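Local structure of inactivation-no-after-potential D protein (Drosophila melanogaster, 5F67) at residues V27-E32 with A65-G70. The protein probably acts as a PDZ scaffold in fly photoreceptors, its third PDZ domain recognising the C-terminal tail of the TRP channel. Residues are numbered along the deposited sequence; the frame is centred on the assembly and turned at random.
Sequences VQVRKE and AGVKVG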
ATOM      1  N   VAL A  27       4.311  -7.997  -2.635  1.00 13.07           N
ATOM      2  CA  VAL A  27       4.599  -7.342  -3.906  1.00 14.05           C
ATOM      3  C   VAL A  27       5.869  -6.514  -3.791  1.00 17.89           C
ATOM      4  O   VAL A  27       6.225  -6.063  -2.704  1.00 16.01           O
ATOM      5  CB  VAL A  27       3.437  -6.441  -4.389  1.00 14.76           C
ATOM      6  CG1 VAL A  27       2.161  -7.266  -4.537  1.00 19.64           C
ATOM      7  CG2 VAL A  27       3.213  -5.265  -3.430  1.00 17.07           C
ATOM      8  N   GLN A  28       6.548  -6.313  -4.916  1.00 11.59           N
ATOM      9  CA  GLN A  28       7.779  -5.533  -4.942  1.00 10.53           C
ATOM     10  C   GLN A  28       7.555  -4.387  -5.912  1.00 16.99           C
ATOM     11  O   GLN A  28       7.487  -4.601  -7.123  1.00 19.98           O
ATOM     12  CB  GLN A  28       8.939  -6.401  -5.456  1.00 13.47           C
ATOM     13  CG  GLN A  28       9.150  -7.707  -4.667  1.00 14.62           C
ATOM     14  CD  GLN A  28       9.737  -7.481  -3.278  1.00 14.30           C
ATOM     15  OE1 GLN A  28      10.098  -6.353  -2.907  1.00 14.93           O
ATOM     16  NE2 GLN A  28       9.827  -8.558  -2.493  1.00 12.89           N
ATOM     17  N   VAL A  29       7.444  -3.166  -5.399  1.00 11.02           N
ATOM     18  CA  VAL A  29       7.052  -2.053  -6.254  1.00 10.14           C
ATOM     19  C   VAL A  29       8.134  -0.978  -6.260  1.00 13.19           C
ATOM     20  O   VAL A  29       8.499  -0.451  -5.208  1.00 15.37           O
ATOM     21  CB  VAL A  29       5.736  -1.435  -5.770  1.00 13.22           C
ATOM     22  CG1 VAL A  29       5.319  -0.281  -6.685  1.00 15.72           C
ATOM     23  CG2 VAL A  29       4.645  -2.507  -5.705  1.00 11.98           C
ATOM     24  N   ARG A  30       8.656  -0.655  -7.441  1.00 10.17           N
ATOM     25  CA  ARG A  30       9.712   0.349  -7.513  1.00  9.72           C
ATOM     26  C   ARG A  30       9.145   1.755  -7.427  1.00 15.10           C
ATOM     27  O   ARG A  30       8.229   2.124  -8.179  1.00 14.86           O
ATOM     28  CB  ARG A  30      10.539   0.185  -8.798  1.00 10.02           C
ATOM     29  CG  ARG A  30      11.809   1.056  -8.829  1.00 16.14           C
ATOM     30  CD  ARG A  30      12.637   0.820 -10.107  1.00 14.25           C
ATOM     31  NE  ARG A  30      12.899  -0.613 -10.257  1.00 16.40           N
ATOM     32  CZ  ARG A  30      13.949  -1.249  -9.746  1.00 16.11           C
ATOM     33  NH1 ARG A  30      14.886  -0.578  -9.077  1.00 15.62           N
ATOM     34  NH2 ARG A  30      14.062  -2.564  -9.912  1.00 15.83           N
ATOM     35  N   LYS A  31       9.693   2.549  -6.507  1.00 12.37           N
ATOM     36  CA  LYS A  31       9.272   3.939  -6.391  1.00 14.39           C
ATOM     37  C   LYS A  31       9.990   4.720  -7.467  1.00 16.74           C
ATOM     38  O   LYS A  31      11.214   4.853  -7.437  1.00 16.05           O
ATOM     39  CB  LYS A  31       9.614   4.517  -5.016  1.00 16.04           C
ATOM     40  CG  LYS A  31       9.122   5.947  -4.856  1.00 18.67           C
ATOM     41  CD  LYS A  31       9.432   6.497  -3.473  1.00 24.22           C
ATOM     42  CE  LYS A  31       8.364   6.114  -2.470  1.00 19.74           C
ATOM     43  NZ  LYS A  31       8.634   6.829  -1.190  1.00 17.61           N
ATOM     44  N   GLU A  32       9.234   5.203  -8.447  1.00 13.83           N
ATOM     45  CA  GLU A  32       9.793   6.071  -9.472  1.00 13.93           C
ATOM     46  C   GLU A  32       8.952   7.340  -9.428  1.00 20.63           C
ATOM     47  O   GLU A  32       7.902   7.431 -10.076  1.00 16.07           O
ATOM     48  CB  GLU A  32       9.762   5.377 -10.840  1.00 18.33           C
ATOM     49  CG  GLU A  32      10.473   4.010 -10.825  1.00 21.68           C
ATOM     50  CD  GLU A  32      10.514   3.326 -12.183  1.00 23.74           C
ATOM     51  OE1 GLU A  32       9.452   3.197 -12.836  1.00 18.27           O
ATOM     52  OE2 GLU A  32      11.617   2.911 -12.606  1.00 21.57           O
ATOM     53  N   ALA A  65       1.944  -3.893 -10.507  1.00 14.11           N
ATOM     54  CA  ALA A  65       2.297  -4.994  -9.604  1.00 15.25           C
ATOM     55  C   ALA A  65       1.088  -5.699  -9.011  1.00 18.06           C
ATOM     56  O   ALA A  65       1.230  -6.670  -8.262  1.00 19.58           O
ATOM     57  CB  ALA A  65       3.193  -4.493  -8.481  1.00 17.84           C
ATOM     58  N   GLY A  66      -0.106  -5.208  -9.318  1.00 18.48           N
ATOM     59  CA  GLY A  66      -1.308  -5.876  -8.848  1.00 14.66           C
ATOM     60  C   GLY A  66      -1.816  -5.416  -7.491  1.00 16.71           C
ATOM     61  O   GLY A  66      -2.600  -6.125  -6.857  1.00 18.00           O
ATOM     62  N   VAL A  67      -1.384  -4.241  -7.038  1.00 14.60           N
ATOM     63  CA  VAL A  67      -1.976  -3.649  -5.833  1.00 14.25           C
ATOM     64  C   VAL A  67      -3.418  -3.291  -6.192  1.00 13.75           C
ATOM     65  O   VAL A  67      -3.664  -2.776  -7.292  1.00 16.19           O
ATOM     66  CB  VAL A  67      -1.220  -2.375  -5.421  1.00 11.86           C
ATOM     67  CG1 VAL A  67      -1.858  -1.723  -4.178  1.00 13.01           C
ATOM     68  CG2 VAL A  67       0.257  -2.700  -5.180  1.00 14.12           C
ATOM     69  N   LYS A  68      -4.368  -3.580  -5.298  1.00 12.81           N
ATOM     70  CA  LYS A  68      -5.769  -3.254  -5.557  1.00 15.79           C
ATOM     71  C   LYS A  68      -6.306  -2.300  -4.508  1.00 17.91           C
ATOM     72  O   LYS A  68      -5.922  -2.382  -3.331  1.00 16.36           O
ATOM     73  CB  LYS A  68      -6.644  -4.514  -5.546  1.00 15.13           C
ATOM     74  CG  LYS A  68      -6.193  -5.595  -6.504  1.00 21.44           C
ATOM     75  CD  LYS A  68      -6.057  -5.068  -7.921  1.00 39.60           C
ATOM     76  CE  LYS A  68      -5.604  -6.182  -8.861  1.00 64.34           C
ATOM     77  NZ  LYS A  68      -5.048  -5.653 -10.138  1.00 71.21           N
ATOM     78  N   VAL A  69      -7.187  -1.397  -4.934  1.00 15.07           N
ATOM     79  CA  VAL A  69      -7.914  -0.552  -3.989  1.00 13.21           C
ATOM     80  C   VAL A  69      -8.683  -1.458  -3.036  1.00 15.31           C
ATOM     81  O   VAL A  69      -9.330  -2.420  -3.470  1.00 17.19           O
ATOM     82  CB  VAL A  69      -8.881   0.417  -4.709  1.00 18.21           C
ATOM     83  CG1 VAL A  69      -9.734   1.189  -3.705  1.00 17.30           C
ATOM     84  CG2 VAL A  69      -8.098   1.388  -5.606  1.00 18.75           C
ATOM     85  N   GLY A  70      -8.599  -1.160  -1.740  1.00 15.69           N
ATOM     86  CA  GLY A  70      -9.261  -1.971  -0.730  1.00 15.19           C
ATOM     87  C   GLY A  70      -8.332  -2.966  -0.049  1.00 17.92           C
ATOM     88  O   GLY A  70      -8.686  -3.521   0.994  1.00 18.08           O
TER
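Val27 and Val29 reach Ala65 and Val67 through their methyl groups, and the first torsions decide which methyl does the work. In Val29, CG1 stands anti to the backbone N (chi1 -179°), which leaves CG2 anti to the carbonyl carbon and turned to the loop. Val27 is rotated differently: at chi1 -58° its CG1 takes the place anti to the carbonyl carbon, while CG2 sits between N and C. The two CG2 methyls consequently come together, 3.8 Å from Val27 CG2 to Val29 CG2, and present a joint apolar surface.

Against it come two groups. The Ala65 methyl makes the closest approach, its CB 3.7 Å from Val29 CG2. Val67 offers its own CG2 to both valines, 4.3 Å from Val27 CG2 and 4.4 Å from Val29 CG2, a looser touch. Val27 CG1 lies 3.9 Å from Ala65 O, a van der Waals contact with a carbonyl. The side chains that meet are all apolar, and the contact is small, burying 158 Å² in all. Between Ala65 and Val67 the chain turns at Gly66, whose positive phi (89°) belongs to a Schellman motif closing helix 61-64; Val67, set beside the strand, still brings its CG2 to both valines.

Polar links flank the patch: Asn61 ND2 bonds to Arg30 O and Glu32 OE1, and Arg25 NH2 to Gly66 O. Farther out, Lys31 and Val69 both pack on the bound peptide. Within the PDZ fold, strand 25-30 is an outer strand of its sheet, paired antiparallel with strand 99-105, and the contact lays the loop between helix 61-64 and strand 72-76 against the side of the strand that carries Val27 and Val29, with Val67 continuing on to Leu104, Ala62 and, in strand 50-56, Ile53.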